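Local coordinates for protein alginate lyase (Bacteroides ovatus, PDB 3NNB) that probably cleaves the polysaccharide alginate by beta-elimination, at residues A[216-227]-A[250-258]. Residues are numbered along the deposited sequence; the frame is centred on the assembly and turned at random. Where two conformers were deposited one is given.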
ATOM      1  N   GLN A 216      -4.458 -13.314   7.527  1.00  8.02           N
ATOM      2  CA  GLN A 216      -3.222 -13.644   8.222  0.80  8.61           C
ATOM      3  C   GLN A 216      -2.677 -14.997   7.741  1.00  8.85           C
ATOM      4  O   GLN A 216      -1.476 -15.154   7.606  1.00  9.26           O
ATOM      5  CB  GLN A 216      -3.422 -13.643   9.741  0.80  9.97           C
ATOM      6  CG  GLN A 216      -2.113 -13.762  10.543  0.80  9.04           C
ATOM      7  CD  GLN A 216      -1.591 -15.195  10.705  0.80 13.74           C
ATOM      8  OE1 GLN A 216      -2.363 -16.162  10.725  0.80 13.54           O
ATOM      9  NE2 GLN A 216      -0.244 -15.335  10.785  0.80 15.87           N
ATOM     10  N   ARG A 217      -3.575 -15.959   7.483  1.00  8.82           N
ATOM     11  CA  ARG A 217      -3.231 -17.324   7.071  0.70 11.54           C
ATOM     12  C   ARG A 217      -2.916 -17.457   5.607  1.00  9.73           C
ATOM     13  O   ARG A 217      -2.522 -18.540   5.161  1.00 10.71           O
ATOM     14  CB  ARG A 217      -4.414 -18.280   7.319  0.70 12.66           C
ATOM     15  CG  ARG A 217      -4.808 -18.498   8.763  0.70 19.32           C
ATOM     16  CD  ARG A 217      -5.779 -19.701   8.852  0.70 18.16           C
ATOM     17  NE  ARG A 217      -7.057 -19.508   8.143  0.70 28.08           N
ATOM     18  CZ  ARG A 217      -8.160 -18.984   8.699  0.70 24.11           C
ATOM     19  NH1 ARG A 217      -8.141 -18.580   9.965  0.70 29.82           N
ATOM     20  NH2 ARG A 217      -9.282 -18.853   7.989  0.70 26.06           N
ATOM     21  N   ALA A 218      -3.191 -16.398   4.827  1.00  9.47           N
ATOM     22  CA  ALA A 218      -3.001 -16.455   3.386  1.00  8.35           C
ATOM     23  C   ALA A 218      -1.551 -16.764   3.019  1.00  7.50           C
ATOM     24  O   ALA A 218      -0.618 -16.296   3.650  1.00  7.17           O
ATOM     25  CB  ALA A 218      -3.490 -15.140   2.697  1.00  6.96           C
ATOM     26  N   LYS A 219      -1.373 -17.606   2.001  1.00  9.21           N
ATOM     27  CA  LYS A 219      -0.078 -18.103   1.608  1.00  9.36           C
ATOM     28  C   LYS A 219       0.662 -17.251   0.581  1.00  7.76           C
ATOM     29  O   LYS A 219       1.835 -17.503   0.291  1.00  9.10           O
ATOM     30  CB  LYS A 219      -0.247 -19.509   1.039  1.00 11.24           C
ATOM     31  CG  LYS A 219      -0.807 -20.489   2.065  1.00 14.50           C
ATOM     32  CD  LYS A 219      -0.731 -21.923   1.567  1.00 25.65           C
ATOM     33  CE  LYS A 219      -1.376 -22.875   2.578  1.00 39.83           C
ATOM     34  NZ  LYS A 219      -0.764 -22.717   3.934  1.00 44.30           N
ATOM     35  N   ASN A 220      -0.023 -16.267   0.021  1.00  7.14           N
ATOM     36  CA  ASN A 220       0.515 -15.444  -1.075  1.00  7.98           C
ATOM     37  C   ASN A 220       0.688 -13.996  -0.632  1.00  7.74           C
ATOM     38  O   ASN A 220       0.804 -13.691   0.547  1.00  7.38           O
ATOM     39  CB  ASN A 220      -0.360 -15.574  -2.341  1.00  8.89           C
ATOM     40  CG  ASN A 220      -1.690 -14.889  -2.208  1.00  9.44           C
ATOM     41  OD1 ASN A 220      -2.107 -14.540  -1.083  1.00  8.40           O
ATOM     42  ND2 ASN A 220      -2.368 -14.648  -3.338  1.00 11.77           N
ATOM     43  N   ASN A 221       0.707 -13.093  -1.588  1.00  7.79           N
ATOM     44  CA  ASN A 221       0.890 -11.673  -1.301  1.00  6.54           C
ATOM     45  C   ASN A 221      -0.042 -11.121  -0.207  1.00  5.88           C
ATOM     46  O   ASN A 221       0.319 -10.170   0.489  1.00  7.00           O
ATOM     47  CB  ASN A 221       0.818 -10.840  -2.591  1.00  7.37           C
ATOM     48  CG  ASN A 221      -0.589 -10.719  -3.151  1.00  8.50           C
ATOM     49  OD1 ASN A 221      -1.401  -9.962  -2.600  1.00 11.00           O
ATOM     50  ND2 ASN A 221      -0.897 -11.441  -4.255  1.00  9.80           N
ATOM     51  N   HIS A 222      -1.237 -11.695  -0.073  1.00  6.42           N
ATOM     52  CA  HIS A 222      -2.156 -11.197   0.936  1.00  7.64           C
ATOM     53  C   HIS A 222      -1.607 -11.380   2.316  1.00  8.76           C
ATOM     54  O   HIS A 222      -1.718 -10.486   3.137  1.00  7.37           O
ATOM     55  CB  HIS A 222      -3.526 -11.868   0.839  1.00  7.01           C
ATOM     56  CG  HIS A 222      -4.423 -11.275  -0.187  1.00 10.81           C
ATOM     57  ND1 HIS A 222      -5.197 -10.164   0.056  1.00  8.30           N
ATOM     58  CD2 HIS A 222      -4.682 -11.647  -1.459  1.00 16.51           C
ATOM     59  CE1 HIS A 222      -5.927  -9.900  -1.012  1.00 10.84           C
ATOM     60  NE2 HIS A 222      -5.606 -10.757  -1.963  1.00 15.23           N
ATOM     61  N   GLY A 223      -1.040 -12.540   2.600  1.00  6.68           N
ATOM     62  CA  GLY A 223      -0.538 -12.803   3.917  1.00  4.91           C
ATOM     63  C   GLY A 223       0.730 -12.012   4.230  1.00  7.83           C
ATOM     64  O   GLY A 223       0.920 -11.546   5.358  1.00  8.03           O
ATOM     65  N   LEU A 224       1.606 -11.842   3.242  1.00  7.34           N
ATOM     66  CA  LEU A 224       2.790 -11.012   3.414  1.00  6.67           C
ATOM     67  C   LEU A 224       2.410  -9.559   3.711  1.00  8.13           C
ATOM     68  O   LEU A 224       2.924  -8.927   4.658  1.00  7.46           O
ATOM     69  CB  LEU A 224       3.688 -11.161   2.183  1.00  7.88           C
ATOM     70  CG  LEU A 224       5.100 -10.558   2.256  1.00  7.67           C
ATOM     71  CD1 LEU A 224       6.081 -11.335   1.372  1.00  7.41           C
ATOM     72  CD2 LEU A 224       5.095  -9.072   1.874  1.00  8.53           C
ATOM     73  N   ALA A 225       1.429  -9.055   2.952  1.00  7.57           N
ATOM     74  CA  ALA A 225       0.928  -7.713   3.153  1.00  7.01           C
ATOM     75  C   ALA A 225       0.242  -7.539   4.514  1.00  7.08           C
ATOM     76  O   ALA A 225       0.344  -6.469   5.128  1.00  8.09           O
ATOM     77  CB  ALA A 225      -0.000  -7.275   1.971  1.00  7.50           C
ATOM     78  N   TYR A 226      -0.431  -8.564   5.002  1.00  7.94           N
ATOM     79  CA  TYR A 226      -1.075  -8.490   6.336  1.00  7.01           C
ATOM     80  C   TYR A 226      -0.041  -8.144   7.373  1.00  8.81           C
ATOM     81  O   TYR A 226      -0.258  -7.282   8.205  1.00  8.69           O
ATOM     82  CB  TYR A 226      -1.761  -9.799   6.666  1.00  7.09           C
ATOM     83  CG  TYR A 226      -2.327  -9.846   8.077  1.00  6.31           C
ATOM     84  CD1 TYR A 226      -1.520 -10.197   9.141  1.00 10.23           C
ATOM     85  CD2 TYR A 226      -3.662  -9.504   8.334  1.00 12.24           C
ATOM     86  CE1 TYR A 226      -2.009 -10.263  10.440  1.00 10.35           C
ATOM     87  CE2 TYR A 226      -4.182  -9.562   9.648  1.00 14.03           C
ATOM     88  CZ  TYR A 226      -3.356  -9.944  10.688  1.00 14.96           C
ATOM     89  OH  TYR A 226      -3.777 -10.035  12.028  1.00 17.68           O
ATOM     90  N   ASP A 227       1.093  -8.831   7.315  1.00  8.73           N
ATOM     91  CA  ASP A 227       2.143  -8.601   8.322  1.00  7.72           C
ATOM     92  C   ASP A 227       2.681  -7.172   8.251  1.00  6.70           C
ATOM     93  O   ASP A 227       2.943  -6.544   9.267  1.00  7.32           O
ATOM     94  CB  ASP A 227       3.295  -9.580   8.166  1.00  7.68           C
ATOM     95  CG  ASP A 227       2.982 -10.959   8.696  1.00 10.45           C
ATOM     96  OD1 ASP A 227       1.856 -11.226   9.158  1.00 10.84           O
ATOM     97  OD2 ASP A 227       3.898 -11.818   8.646  1.00  8.36           O
ATOM     98  N   PHE A 250       8.750 -12.635  10.412  1.00  9.27           N
ATOM     99  CA  PHE A 250       8.453 -12.404   8.992  1.00  7.21           C
ATOM    100  C   PHE A 250       9.314 -13.239   8.012  1.00  8.41           C
ATOM    101  O   PHE A 250       8.774 -13.805   7.066  1.00  8.85           O
ATOM    102  CB  PHE A 250       8.489 -10.893   8.723  1.00  8.20           C
ATOM    103  CG  PHE A 250       8.170 -10.461   7.319  1.00  8.07           C
ATOM    104  CD1 PHE A 250       6.846 -10.190   6.940  1.00  8.05           C
ATOM    105  CD2 PHE A 250       9.182 -10.234   6.404  1.00  9.08           C
ATOM    106  CE1 PHE A 250       6.565  -9.721   5.686  1.00  9.65           C
ATOM    107  CE2 PHE A 250       8.897  -9.780   5.150  1.00  8.81           C
ATOM    108  CZ  PHE A 250       7.592  -9.480   4.815  1.00  6.30           C
ATOM    109  N   PRO A 251      10.612 -13.395   8.267  1.00  7.18           N
ATOM    110  CA  PRO A 251      11.382 -14.195   7.278  1.00  9.55           C
ATOM    111  C   PRO A 251      10.884 -15.617   7.146  1.00 10.81           C
ATOM    112  O   PRO A 251      10.620 -16.075   6.022  1.00 10.33           O
ATOM    113  CB  PRO A 251      12.819 -14.122   7.830  1.00 11.12           C
ATOM    114  CG  PRO A 251      12.834 -12.735   8.511  1.00 10.34           C
ATOM    115  CD  PRO A 251      11.522 -12.704   9.217  1.00  9.50           C
ATOM    116  N   GLU A 252      10.704 -16.329   8.256  1.00 10.53           N
ATOM    117  CA  GLU A 252      10.255 -17.713   8.190  0.50 11.54           C
ATOM    118  C   GLU A 252       8.801 -17.829   7.751  1.00 10.23           C
ATOM    119  O   GLU A 252       8.470 -18.688   6.961  1.00 12.76           O
ATOM    120  CB  GLU A 252      10.462 -18.429   9.536  0.50 13.98           C
ATOM    121  CG  GLU A 252      11.923 -18.666   9.868  0.50 24.03           C
ATOM    122  CD  GLU A 252      12.126 -19.377  11.197  0.50 29.26           C
ATOM    123  OE1 GLU A 252      11.408 -20.361  11.480  0.50 29.36           O
ATOM    124  OE2 GLU A 252      13.018 -18.949  11.948  0.50 38.54           O
ATOM    125  N   LYS A 253       7.931 -16.933   8.230  1.00  9.96           N
ATOM    126  CA  LYS A 253       6.508 -17.031   7.945  1.00  9.19           C
ATOM    127  C   LYS A 253       6.152 -16.635   6.517  1.00 10.40           C
ATOM    128  O   LYS A 253       5.254 -17.253   5.899  1.00 10.34           O
ATOM    129  CB  LYS A 253       5.717 -16.162   8.914  1.00 11.67           C
ATOM    130  CG  LYS A 253       4.215 -16.398   8.891  1.00 15.21           C
ATOM    131  CD  LYS A 253       3.482 -15.501   9.928  1.00 16.84           C
ATOM    132  CE  LYS A 253       3.866 -15.792  11.356  1.00 24.63           C
ATOM    133  NZ  LYS A 253       3.605 -17.230  11.707  1.00 38.64           N
ATOM    134  N   ARG A 254       6.881 -15.650   5.990  1.00  7.22           N
ATOM    135  CA  ARG A 254       6.520 -15.026   4.704  1.00  8.84           C
ATOM    136  C   ARG A 254       7.612 -15.202   3.637  1.00  8.90           C
ATOM    137  O   ARG A 254       7.373 -15.785   2.592  1.00  9.88           O
ATOM    138  CB  ARG A 254       6.189 -13.537   4.866  1.00  9.21           C
ATOM    139  CG  ARG A 254       5.150 -13.245   5.927  1.00  8.12           C
ATOM    140  CD  ARG A 254       3.809 -13.952   5.693  1.00  6.63           C
ATOM    141  NE  ARG A 254       2.900 -13.643   6.794  1.00  8.12           N
ATOM    142  CZ  ARG A 254       1.667 -14.119   6.914  1.00  8.35           C
ATOM    143  NH1 ARG A 254       1.192 -14.997   6.056  1.00 10.57           N
ATOM    144  NH2 ARG A 254       0.916 -13.712   7.914  1.00  9.37           N
ATOM    145  N   LEU A 255       8.829 -14.731   3.901  1.00  7.45           N
ATOM    146  CA  LEU A 255       9.844 -14.760   2.859  1.00  8.24           C
ATOM    147  C   LEU A 255      10.213 -16.176   2.448  1.00  9.01           C
ATOM    148  O   LEU A 255      10.313 -16.485   1.274  1.00  9.35           O
ATOM    149  CB  LEU A 255      11.140 -14.029   3.287  1.00 10.31           C
ATOM    150  CG  LEU A 255      10.960 -12.538   3.587  1.00  7.10           C
ATOM    151  CD1 LEU A 255      12.272 -11.941   4.053  1.00  7.18           C
ATOM    152  CD2 LEU A 255      10.346 -11.724   2.400  1.00  9.06           C
ATOM    153  N   PHE A 256      10.471 -17.043   3.426  1.00  8.68           N
ATOM    154  CA  PHE A 256      11.000 -18.367   3.082  1.00  8.28           C
ATOM    155  C   PHE A 256       9.868 -19.293   2.612  1.00  9.92           C
ATOM    156  O   PHE A 256      10.127 -20.345   2.001  1.00 11.96           O
ATOM    157  CB  PHE A 256      11.778 -18.998   4.249  1.00  8.72           C
ATOM    158  CG  PHE A 256      12.906 -18.136   4.807  1.00  8.60           C
ATOM    159  CD1 PHE A 256      13.518 -17.131   4.061  1.00 11.14           C
ATOM    160  CD2 PHE A 256      13.358 -18.347   6.111  1.00 13.13           C
ATOM    161  CE1 PHE A 256      14.541 -16.337   4.600  1.00 12.05           C
ATOM    162  CE2 PHE A 256      14.393 -17.554   6.638  1.00 12.82           C
ATOM    163  CZ  PHE A 256      14.967 -16.576   5.891  1.00 10.86           C
ATOM    164  N   ALA A 257       8.636 -18.925   2.926  1.00  9.31           N
ATOM    165  CA  ALA A 257       7.477 -19.670   2.488  1.00  9.27           C
ATOM    166  C   ALA A 257       7.171 -19.353   1.008  1.00 10.56           C
ATOM    167  O   ALA A 257       6.812 -20.251   0.252  1.00 11.87           O
ATOM    168  CB  ALA A 257       6.276 -19.336   3.359  1.00 12.25           C
ATOM    169  N   GLN A 258       7.262 -18.085   0.647  1.00  8.30           N
ATOM    170  CA  GLN A 258       6.770 -17.538  -0.642  1.00  9.86           C
ATOM    171  C   GLN A 258       7.820 -17.381  -1.749  1.00  7.93           C
ATOM    172  O   GLN A 258       7.442 -17.229  -2.917  1.00  8.38           O
ATOM    173  CB  GLN A 258       6.067 -16.191  -0.426  1.00  7.55           C
ATOM    174  CG  GLN A 258       4.889 -16.281   0.524  1.00  8.02           C
ATOM    175  CD  GLN A 258       4.011 -15.066   0.552  1.00  8.80           C
ATOM    176  OE1 GLN A 258       3.953 -14.260  -0.411  1.00  9.42           O
ATOM    177  NE2 GLN A 258       3.281 -14.920   1.677  1.00  7.93           N
TER
HETATM  178  O   HOH W   1       2.308 -16.460   3.870  1.00 16.28           O
HETATM  179  O   HOH W   2       3.504 -19.664   0.434  1.00 17.23           O
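Arg254 lays its guanidinium between Asp227 and the backbone of Gln216. NE and NH2 take one carboxylate oxygen each in a side-on salt bridge: Arg254 NE lies 2.8 Å from Asp227 OD2, nearly straight (174°), and Arg254 NH2 2.9 Å from Asp227 OD1. Both nitrogens meet the carboxylate from above its plane, the flat groups turned 65° apart. The guanidinium end clasps a single carbonyl, with Arg254 NH2 2.8 Å from Gln216 O on an in-plane lone pair and NH1 completing the fork. Gly223 O sits over the centre of one face and Lys253 CD over the rim of the other, sandwiching the plane and limiting its tilt. A bend at chi2 (-58°) brings the guanidinium alongside Asp227 and Gln216 O. With an alanine here, the buried Asp227 carboxylate would probably lose this salt-bridge mate and Gln216 O the two nitrogens gripping it.

One water continues the polar seam, joining Ala218 O, Arg254 NH1 and Gln258 NE2. Gln258 NE2 also donates weakly to Asn220 O at 3.0 Å, while its OE1 accepts from Asn281.

On the apolar side, Leu224 CG rests 3.7 Å from Phe250 CZ, and its CD1 lies near Leu255 CD2.

Segments 221-227 and 250-258, their axes 9.7 Å apart at closest, run nearly antiparallel as a hairpin of helices 221-236 and 240-258, consistent with this family's alpha/alpha toroid, and helix 274-293 touches Asn221 and Phe250.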